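Local structure of epoxyqueuosine reductase (Streptococcus thermophilus, 5D6S) at residues E148-K153 and T197-E202; L32-M37 and K141-L146. The protein belongs to the QueG family of epoxyqueuosine reductases and holds cobalamin together with two iron-sulfur clusters. All blocks are in the same frame, centred on the assembly; numbering follows the deposited sequence.

Interaction 1: residues E148-K153 and T197-E202; sequences ENFEYK and TNLEIE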
ATOM      1  N   GLU A 148      22.088  22.877 -20.280  1.00 96.16           N
ATOM      2  CA  GLU A 148      22.524  23.912 -19.350  1.00111.90           C
ATOM      3  C   GLU A 148      21.296  24.550 -18.716  1.00106.48           C
ATOM      4  O   GLU A 148      20.222  24.569 -19.326  1.00 91.71           O
ATOM      5  CB  GLU A 148      23.342  24.989 -20.081  1.00127.64           C
ATOM      6  CG  GLU A 148      24.556  25.499 -19.309  1.00135.34           C
ATOM      7  CD  GLU A 148      25.741  24.552 -19.393  1.00137.80           C
ATOM      8  OE1 GLU A 148      26.209  24.089 -18.329  1.00140.91           O
ATOM      9  OE2 GLU A 148      26.196  24.264 -20.524  1.00135.25           O
ATOM     10  N   ASN A 149      21.470  25.085 -17.505  1.00101.09           N
ATOM     11  CA  ASN A 149      20.367  25.662 -16.725  1.00102.03           C
ATOM     12  C   ASN A 149      19.256  24.665 -16.388  1.00 99.25           C
ATOM     13  O   ASN A 149      18.110  25.053 -16.155  1.00 81.89           O
ATOM     14  CB  ASN A 149      19.755  26.874 -17.444  1.00103.15           C
ATOM     15  CG  ASN A 149      20.586  28.121 -17.287  1.00107.14           C
ATOM     16  OD1 ASN A 149      21.266  28.311 -16.278  1.00 97.74           O
ATOM     17  ND2 ASN A 149      20.527  28.995 -18.284  1.00114.03           N
ATOM     18  N   PHE A 150      19.598  23.380 -16.351  1.00 96.94           N
ATOM     19  CA  PHE A 150      18.622  22.345 -16.048  1.00 89.64           C
ATOM     20  C   PHE A 150      18.114  22.516 -14.613  1.00 94.21           C
ATOM     21  O   PHE A 150      18.913  22.646 -13.676  1.00 95.26           O
ATOM     22  CB  PHE A 150      19.256  20.966 -16.231  1.00 79.88           C
ATOM     23  CG  PHE A 150      18.353  19.827 -15.889  1.00 73.40           C
ATOM     24  CD1 PHE A 150      16.990  19.873 -16.184  1.00 73.27           C
ATOM     25  CD2 PHE A 150      18.874  18.675 -15.298  1.00 74.82           C
ATOM     26  CE1 PHE A 150      16.171  18.799 -15.883  1.00 77.05           C
ATOM     27  CE2 PHE A 150      18.056  17.592 -14.997  1.00 71.96           C
ATOM     28  CZ  PHE A 150      16.705  17.655 -15.292  1.00 77.59           C
ATOM     29  N   GLU A 151      16.792  22.530 -14.451  1.00 86.04           N
ATOM     30  CA  GLU A 151      16.179  22.634 -13.126  1.00 85.62           C
ATOM     31  C   GLU A 151      15.137  21.546 -12.938  1.00 88.63           C
ATOM     32  O   GLU A 151      14.328  21.306 -13.832  1.00 76.66           O
ATOM     33  CB  GLU A 151      15.541  24.003 -12.927  1.00 81.11           C
ATOM     34  CG  GLU A 151      16.547  25.122 -12.679  1.00 79.60           C
ATOM     35  CD  GLU A 151      15.907  26.400 -12.145  1.00 85.15           C
ATOM     36  OE1 GLU A 151      14.652  26.457 -11.991  1.00 77.81           O
ATOM     37  OE2 GLU A 151      16.677  27.345 -11.852  1.00 84.23           O
ATOM     38  N   TYR A 152      15.152  20.900 -11.769  1.00 92.03           N
ATOM     39  CA  TYR A 152      14.235  19.787 -11.507  1.00 87.02           C
ATOM     40  C   TYR A 152      13.718  19.689 -10.083  1.00 80.53           C
ATOM     41  O   TYR A 152      14.174  20.375  -9.178  1.00 83.76           O
ATOM     42  CB  TYR A 152      14.881  18.458 -11.897  1.00 81.19           C
ATOM     43  CG  TYR A 152      16.128  18.103 -11.126  1.00 85.98           C
ATOM     44  CD1 TYR A 152      17.341  18.667 -11.449  1.00 85.65           C
ATOM     45  CD2 TYR A 152      16.099  17.158 -10.097  1.00 91.11           C
ATOM     46  CE1 TYR A 152      18.493  18.318 -10.763  1.00 86.97           C
ATOM     47  CE2 TYR A 152      17.253  16.800  -9.419  1.00 84.36           C
ATOM     48  CZ  TYR A 152      18.444  17.393  -9.766  1.00 80.16           C
ATOM     49  OH  TYR A 152      19.590  17.098  -9.081  1.00 93.35           O
ATOM     50  N   LYS A 153      12.749  18.799  -9.912  1.00 79.47           N
ATOM     51  CA  LYS A 153      12.079  18.569  -8.648  1.00 72.37           C
ATOM     52  C   LYS A 153      11.466  17.171  -8.711  1.00 65.60           C
ATOM     53  O   LYS A 153      10.508  16.941  -9.437  1.00 62.62           O
ATOM     54  CB  LYS A 153      11.028  19.661  -8.443  1.00 72.16           C
ATOM     55  CG  LYS A 153      10.051  19.442  -7.314  1.00 78.02           C
ATOM     56  CD  LYS A 153      10.750  19.232  -5.991  1.00 81.11           C
ATOM     57  CE  LYS A 153       9.746  19.377  -4.863  1.00 87.78           C
ATOM     58  NZ  LYS A 153      10.228  18.653  -3.664  1.00 91.77           N
ATOM     59  N   THR A 197      10.282  19.475 -14.335  1.00 85.22           N
ATOM     60  CA  THR A 197      11.459  20.044 -14.992  1.00 91.53           C
ATOM     61  C   THR A 197      11.162  21.310 -15.822  1.00 88.82           C
ATOM     62  O   THR A 197      10.019  21.579 -16.203  1.00 66.02           O
ATOM     63  CB  THR A 197      12.178  18.959 -15.841  1.00 95.65           C
ATOM     64  OG1 THR A 197      13.156  19.564 -16.684  1.00108.25           O
ATOM     65  CG2 THR A 197      11.219  18.220 -16.718  1.00102.34           C
ATOM     66  N   ASN A 198      12.223  22.067 -16.115  1.00 96.33           N
ATOM     67  CA  ASN A 198      12.139  23.289 -16.947  1.00 95.74           C
ATOM     68  C   ASN A 198      12.486  23.080 -18.433  1.00 90.14           C
ATOM     69  O   ASN A 198      12.735  24.042 -19.151  1.00 93.36           O
ATOM     70  CB  ASN A 198      13.043  24.377 -16.377  1.00 88.86           C
ATOM     71  CG  ASN A 198      14.519  24.092 -16.592  1.00 89.70           C
ATOM     72  OD1 ASN A 198      14.910  23.019 -17.062  1.00 92.22           O
ATOM     73  ND2 ASN A 198      15.352  25.044 -16.211  1.00 83.93           N
ATOM     74  N   LEU A 199      12.483  21.829 -18.886  1.00 83.15           N
ATOM     75  CA  LEU A 199      12.761  21.497 -20.281  1.00 81.01           C
ATOM     76  C   LEU A 199      11.531  21.666 -21.173  1.00 85.94           C
ATOM     77  O   LEU A 199      10.405  21.426 -20.754  1.00 83.45           O
ATOM     78  CB  LEU A 199      13.281  20.060 -20.396  1.00 89.16           C
ATOM     79  CG  LEU A 199      14.775  19.798 -20.157  1.00 90.44           C
ATOM     80  CD1 LEU A 199      15.368  20.708 -19.094  1.00 93.59           C
ATOM     81  CD2 LEU A 199      15.016  18.333 -19.807  1.00 93.21           C
ATOM     82  N   GLU A 200      11.768  22.099 -22.406  1.00 93.49           N
ATOM     83  CA  GLU A 200      10.719  22.175 -23.413  1.00 96.21           C
ATOM     84  C   GLU A 200      10.800  20.858 -24.151  1.00 82.52           C
ATOM     85  O   GLU A 200      11.785  20.616 -24.847  1.00 85.86           O
ATOM     86  CB  GLU A 200      10.968  23.350 -24.370  1.00103.02           C
ATOM     87  CG  GLU A 200       9.703  23.969 -24.936  1.00109.54           C
ATOM     88  CD  GLU A 200       9.115  25.031 -24.022  1.00116.53           C
ATOM     89  OE1 GLU A 200       9.834  25.993 -23.674  1.00102.48           O
ATOM     90  OE2 GLU A 200       7.920  24.906 -23.660  1.00135.25           O
ATOM     91  N   ILE A 201       9.817  19.984 -23.961  1.00 75.17           N
ATOM     92  CA  ILE A 201       9.849  18.668 -24.617  1.00 81.10           C
ATOM     93  C   ILE A 201       8.491  18.256 -25.146  1.00 86.31           C
ATOM     94  O   ILE A 201       7.452  18.595 -24.581  1.00 80.29           O
ATOM     95  CB  ILE A 201      10.432  17.553 -23.719  1.00 71.57           C
ATOM     96  CG1 ILE A 201      11.899  17.870 -23.382  1.00 74.15           C
ATOM     97  CG2 ILE A 201      10.339  16.188 -24.405  1.00 70.73           C
ATOM     98  CD1 ILE A 201      12.573  16.886 -22.448  1.00 80.23           C
ATOM     99  N   GLU A 202       8.549  17.535 -26.264  1.00 97.62           N
ATOM    100  CA  GLU A 202       7.382  16.979 -26.944  1.00110.75           C
ATOM    101  C   GLU A 202       6.590  16.066 -26.020  1.00 92.99           C
ATOM    102  O   GLU A 202       7.096  15.004 -25.649  1.00 93.88           O
ATOM    103  CB  GLU A 202       7.828  16.153 -28.168  1.00120.25           C
ATOM    104  CG  GLU A 202       8.156  16.971 -29.403  1.00123.82           C
ATOM    105  CD  GLU A 202       6.905  17.415 -30.130  1.00133.66           C
ATOM    106  OE1 GLU A 202       6.187  16.537 -30.653  1.00137.55           O
ATOM    107  OE2 GLU A 202       6.638  18.635 -30.178  1.00141.20           O
TER
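N198 plugs its carboxamide into the turn ahead of strand 152-155 and bonds to backbone there with both ends. N198 ND2 donates to N149 O over 2.8 Å, nearly straight at 164° and in the plane of the carbonyl. N198 OD1 receives a weak bond from E151 N at 3.3 Å. CG of N198 lies between the backbone N and the carbonyl carbon (chi1 72°); the two bonds, one of them weak, limit rotation of the amide beyond it. The main chain adds a third link, N198 N to E151 O (3.2 Å). CB and CG of E151 lie beside the amide, the nearest approach being E151 CB to N198 ND2 at 3.5 Å; the carboxylate beyond bonds to S90 through OE1. F150, with CG anti to its backbone N, presents its ring edge to T197, F150 CE1 standing 3.2 Å from T197 OG1, while L199 CD1 meets CD1 of the ring obliquely. The same T197 OG1 accepts from L199 N, closing an ST turn that leads the chain out of the sheet. Together with the antiparallel, non-hydrogen-bonded pair Y152-T197, this arrangement marks where edge strand 152-155 and its neighbour 190-197 part in an antiparallel sheet, the chains linked beyond the last pair by the side chain of N198.

Interaction 2: residues L32-M37 and K141-L146; sequences LEIQKM and KGIEKL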
ATOM      1  N   LEU A  32      14.850  11.389 -27.125  1.00 97.42           N
ATOM      2  CA  LEU A  32      15.347  10.071 -27.524  1.00101.34           C
ATOM      3  C   LEU A  32      16.520   9.685 -26.625  1.00 92.03           C
ATOM      4  O   LEU A  32      16.708   8.512 -26.317  1.00 95.94           O
ATOM      5  CB  LEU A  32      15.763  10.070 -29.004  1.00104.43           C
ATOM      6  CG  LEU A  32      15.617   8.746 -29.766  1.00108.56           C
ATOM      7  CD1 LEU A  32      15.696   8.995 -31.270  1.00118.38           C
ATOM      8  CD2 LEU A  32      16.651   7.698 -29.359  1.00108.41           C
ATOM      9  N   GLU A  33      17.300  10.679 -26.211  1.00 89.55           N
ATOM     10  CA  GLU A  33      18.467  10.448 -25.342  1.00 92.26           C
ATOM     11  C   GLU A  33      18.075  10.071 -23.922  1.00 90.21           C
ATOM     12  O   GLU A  33      18.716   9.224 -23.303  1.00 94.38           O
ATOM     13  CB  GLU A  33      19.395  11.677 -25.308  1.00 96.69           C
ATOM     14  CG  GLU A  33      20.519  11.646 -26.335  1.00102.26           C
ATOM     15  CD  GLU A  33      21.304  10.347 -26.292  1.00109.44           C
ATOM     16  OE1 GLU A  33      21.521   9.814 -25.172  1.00122.57           O
ATOM     17  OE2 GLU A  33      21.696   9.858 -27.377  1.00110.86           O
ATOM     18  N   ILE A  34      17.034  10.724 -23.410  1.00 92.72           N
ATOM     19  CA  ILE A  34      16.464  10.419 -22.096  1.00 82.19           C
ATOM     20  C   ILE A  34      15.969   8.985 -22.105  1.00 80.21           C
ATOM     21  O   ILE A  34      16.447   8.161 -21.331  1.00 89.49           O
ATOM     22  CB  ILE A  34      15.329  11.399 -21.734  1.00 77.62           C
ATOM     23  CG1 ILE A  34      15.931  12.721 -21.268  1.00 81.20           C
ATOM     24  CG2 ILE A  34      14.448  10.838 -20.634  1.00 78.93           C
ATOM     25  CD1 ILE A  34      14.931  13.853 -21.138  1.00 89.98           C
ATOM     26  N   GLN A  35      15.039   8.686 -23.010  1.00 80.15           N
ATOM     27  CA  GLN A  35      14.518   7.322 -23.183  1.00 77.09           C
ATOM     28  C   GLN A  35      15.642   6.284 -23.223  1.00 74.79           C
ATOM     29  O   GLN A  35      15.527   5.206 -22.650  1.00 77.92           O
ATOM     30  CB  GLN A  35      13.669   7.225 -24.457  1.00 80.73           C
ATOM     31  CG  GLN A  35      12.356   8.001 -24.405  1.00 85.50           C
ATOM     32  CD  GLN A  35      11.563   7.936 -25.704  1.00 90.37           C
ATOM     33  OE1 GLN A  35      11.998   7.334 -26.681  1.00 92.56           O
ATOM     34  NE2 GLN A  35      10.391   8.567 -25.718  1.00 88.31           N
ATOM     35  N   LYS A  36      16.727   6.637 -23.898  1.00 79.87           N
ATOM     36  CA  LYS A  36      17.906   5.779 -24.015  1.00 88.70           C
ATOM     37  C   LYS A  36      18.514   5.475 -22.630  1.00 88.33           C
ATOM     38  O   LYS A  36      18.776   4.306 -22.305  1.00 87.68           O
ATOM     39  CB  LYS A  36      18.923   6.403 -25.012  1.00 94.05           C
ATOM     40  CG  LYS A  36      20.408   6.137 -24.770  1.00101.99           C
ATOM     41  CD  LYS A  36      20.796   4.685 -25.011  1.00108.90           C
ATOM     42  CE  LYS A  36      22.146   4.340 -24.378  1.00115.19           C
ATOM     43  NZ  LYS A  36      22.157   2.945 -23.837  1.00110.43           N
ATOM     44  N   MET A  37      18.717   6.510 -21.811  1.00 87.22           N
ATOM     45  CA  MET A  37      19.297   6.320 -20.460  1.00 89.45           C
ATOM     46  C   MET A  37      18.265   5.855 -19.409  1.00 86.96           C
ATOM     47  O   MET A  37      18.641   5.299 -18.371  1.00 76.38           O
ATOM     48  CB  MET A  37      20.091   7.549 -19.970  1.00 88.10           C
ATOM     49  CG  MET A  37      19.344   8.870 -19.907  1.00 99.44           C
ATOM     50  SD  MET A  37      20.498  10.244 -19.675  1.00112.94           S
ATOM     51  CE  MET A  37      19.468  11.649 -20.096  1.00111.17           C
ATOM     52  N   LYS A 141      21.106  13.471 -13.052  1.00 87.20           N
ATOM     53  CA  LYS A 141      22.578  13.645 -13.207  1.00 86.51           C
ATOM     54  C   LYS A 141      22.990  13.418 -14.664  1.00 89.67           C
ATOM     55  O   LYS A 141      23.895  14.078 -15.165  1.00 93.61           O
ATOM     56  CB  LYS A 141      23.393  12.720 -12.285  1.00 73.42           C
ATOM     57  N   GLY A 142      22.317  12.482 -15.330  1.00 91.89           N
ATOM     58  CA  GLY A 142      22.556  12.194 -16.744  1.00 92.44           C
ATOM     59  C   GLY A 142      21.973  13.213 -17.706  1.00 87.55           C
ATOM     60  O   GLY A 142      22.349  13.233 -18.879  1.00101.25           O
ATOM     61  N   ILE A 143      21.051  14.044 -17.219  1.00 80.13           N
ATOM     62  CA  ILE A 143      20.524  15.187 -17.982  1.00 79.27           C
ATOM     63  C   ILE A 143      21.344  16.472 -17.714  1.00 80.28           C
ATOM     64  O   ILE A 143      21.473  17.318 -18.600  1.00 80.79           O
ATOM     65  CB  ILE A 143      19.019  15.426 -17.684  1.00 77.32           C
ATOM     66  CG1 ILE A 143      18.176  14.305 -18.271  1.00 73.42           C
ATOM     67  CG2 ILE A 143      18.517  16.746 -18.275  1.00 80.88           C
ATOM     68  CD1 ILE A 143      16.724  14.333 -17.836  1.00 70.31           C
ATOM     69  N   GLU A 144      21.875  16.626 -16.502  1.00 89.04           N
ATOM     70  CA  GLU A 144      22.746  17.769 -16.158  1.00103.98           C
ATOM     71  C   GLU A 144      23.836  17.969 -17.211  1.00110.64           C
ATOM     72  O   GLU A 144      24.141  19.100 -17.606  1.00123.39           O
ATOM     73  CB  GLU A 144      23.427  17.561 -14.793  1.00108.97           C
ATOM     74  CG  GLU A 144      22.519  17.654 -13.569  1.00107.11           C
ATOM     75  CD  GLU A 144      22.283  19.078 -13.096  1.00106.93           C
ATOM     76  OE1 GLU A 144      22.443  19.345 -11.887  1.00 99.47           O
ATOM     77  OE2 GLU A 144      21.957  19.942 -13.930  1.00100.24           O
ATOM     78  N   LYS A 145      24.409  16.855 -17.657  1.00109.75           N
ATOM     79  CA  LYS A 145      25.474  16.849 -18.659  1.00113.32           C
ATOM     80  C   LYS A 145      25.032  17.346 -20.036  1.00105.15           C
ATOM     81  O   LYS A 145      25.743  18.118 -20.675  1.00112.60           O
ATOM     82  CB  LYS A 145      26.014  15.431 -18.836  1.00113.99           C
ATOM     83  CG  LYS A 145      26.680  14.859 -17.605  1.00111.32           C
ATOM     84  CD  LYS A 145      26.717  13.352 -17.712  1.00117.41           C
ATOM     85  CE  LYS A 145      27.586  12.759 -16.628  1.00125.14           C
ATOM     86  NZ  LYS A 145      27.580  11.280 -16.742  1.00131.32           N
ATOM     87  N   LEU A 146      23.872  16.886 -20.488  1.00 99.46           N
ATOM     88  CA  LEU A 146      23.412  17.127 -21.859  1.00 94.78           C
ATOM     89  C   LEU A 146      22.588  18.406 -22.054  1.00 91.18           C
ATOM     90  O   LEU A 146      21.906  18.536 -23.060  1.00 88.60           O
ATOM     91  CB  LEU A 146      22.586  15.931 -22.354  1.00103.55           C
ATOM     92  CG  LEU A 146      23.136  14.517 -22.126  1.00115.36           C
ATOM     93  CD1 LEU A 146      22.309  13.501 -22.908  1.00116.77           C
ATOM     94  CD2 LEU A 146      24.613  14.397 -22.490  1.00118.14           C
TER
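M37 reaches from helix 30-40 to segment 141-146, where G142, I143 and L146 receive it. Its CG sits between the backbone N and the carbonyl carbon (chi1 57°), and from there the chain runs out extended, carrying the thioether across to the other segment. The terminal methyl does most of the touching: M37 CE lies 3.5 Å from I143 CG1 and equally close to G142 O. Just behind the methyl, M37 SD stands 3.6 Å from G142 O. G142 has no side chain on the flank it turns to M37, and the thioether therefore rests directly on its backbone. The side chains of M37 and I143 meet at about a right angle, the methyl CE of M37 against CG1 of I143.

I143 also serves a second partner. CG1 is anti to the carbonyl carbon (chi1 -70°), and chi2 of 170° carries I143 CD1 to 3.8 Å from CD1 of I34, one turn before M37 on the first helix. This is the buried side of the contact: I34 goes on to touch I46 and F48 of strand 45-50, while I143 also packs on F150 and L199.

L146 closes the more exposed side. L146 CD1 points back at helix 30-40, 4.2 Å from CB of E33 and 4.4 Å from CE of M37, and only the aliphatic root of the glutamate is engaged.

The two segments share 216 Å² of buried surface, both sides summed, and neither hydrogen bonds nor salt bridges join them. The contact rests mainly on apolar packing, with the thioether also against G142 O, and probably imposes little directional constraint on how the two segments lie; the flexible thioether of M37 fits between them by shape rather than by bonding.

Interactions 1 and 2 lie side by side, their centres about 11 Å apart, on the same side of the chain's centre. They share an apolar junction: F150 CE2 of interaction 1 meets I143 CG2 of interaction 2 at 3.4 Å, and I201 packs on I34. Helix 128-144 leads into strand 152-155, so one run of chain supplies a segment to each. Both contacts are only partly buried, with a few residues inside (F150 and T197; I34 and I143) and the others nearer the surface. Their chemistry differs with their place: at the end of the sheet, 148-153 and 197-202 are joined by directional amide and backbone bonds, whereas 32-37 and 141-146, at helices 30-40 and 128-144, meet through hydrocarbon, a thioether and the G142 backbone.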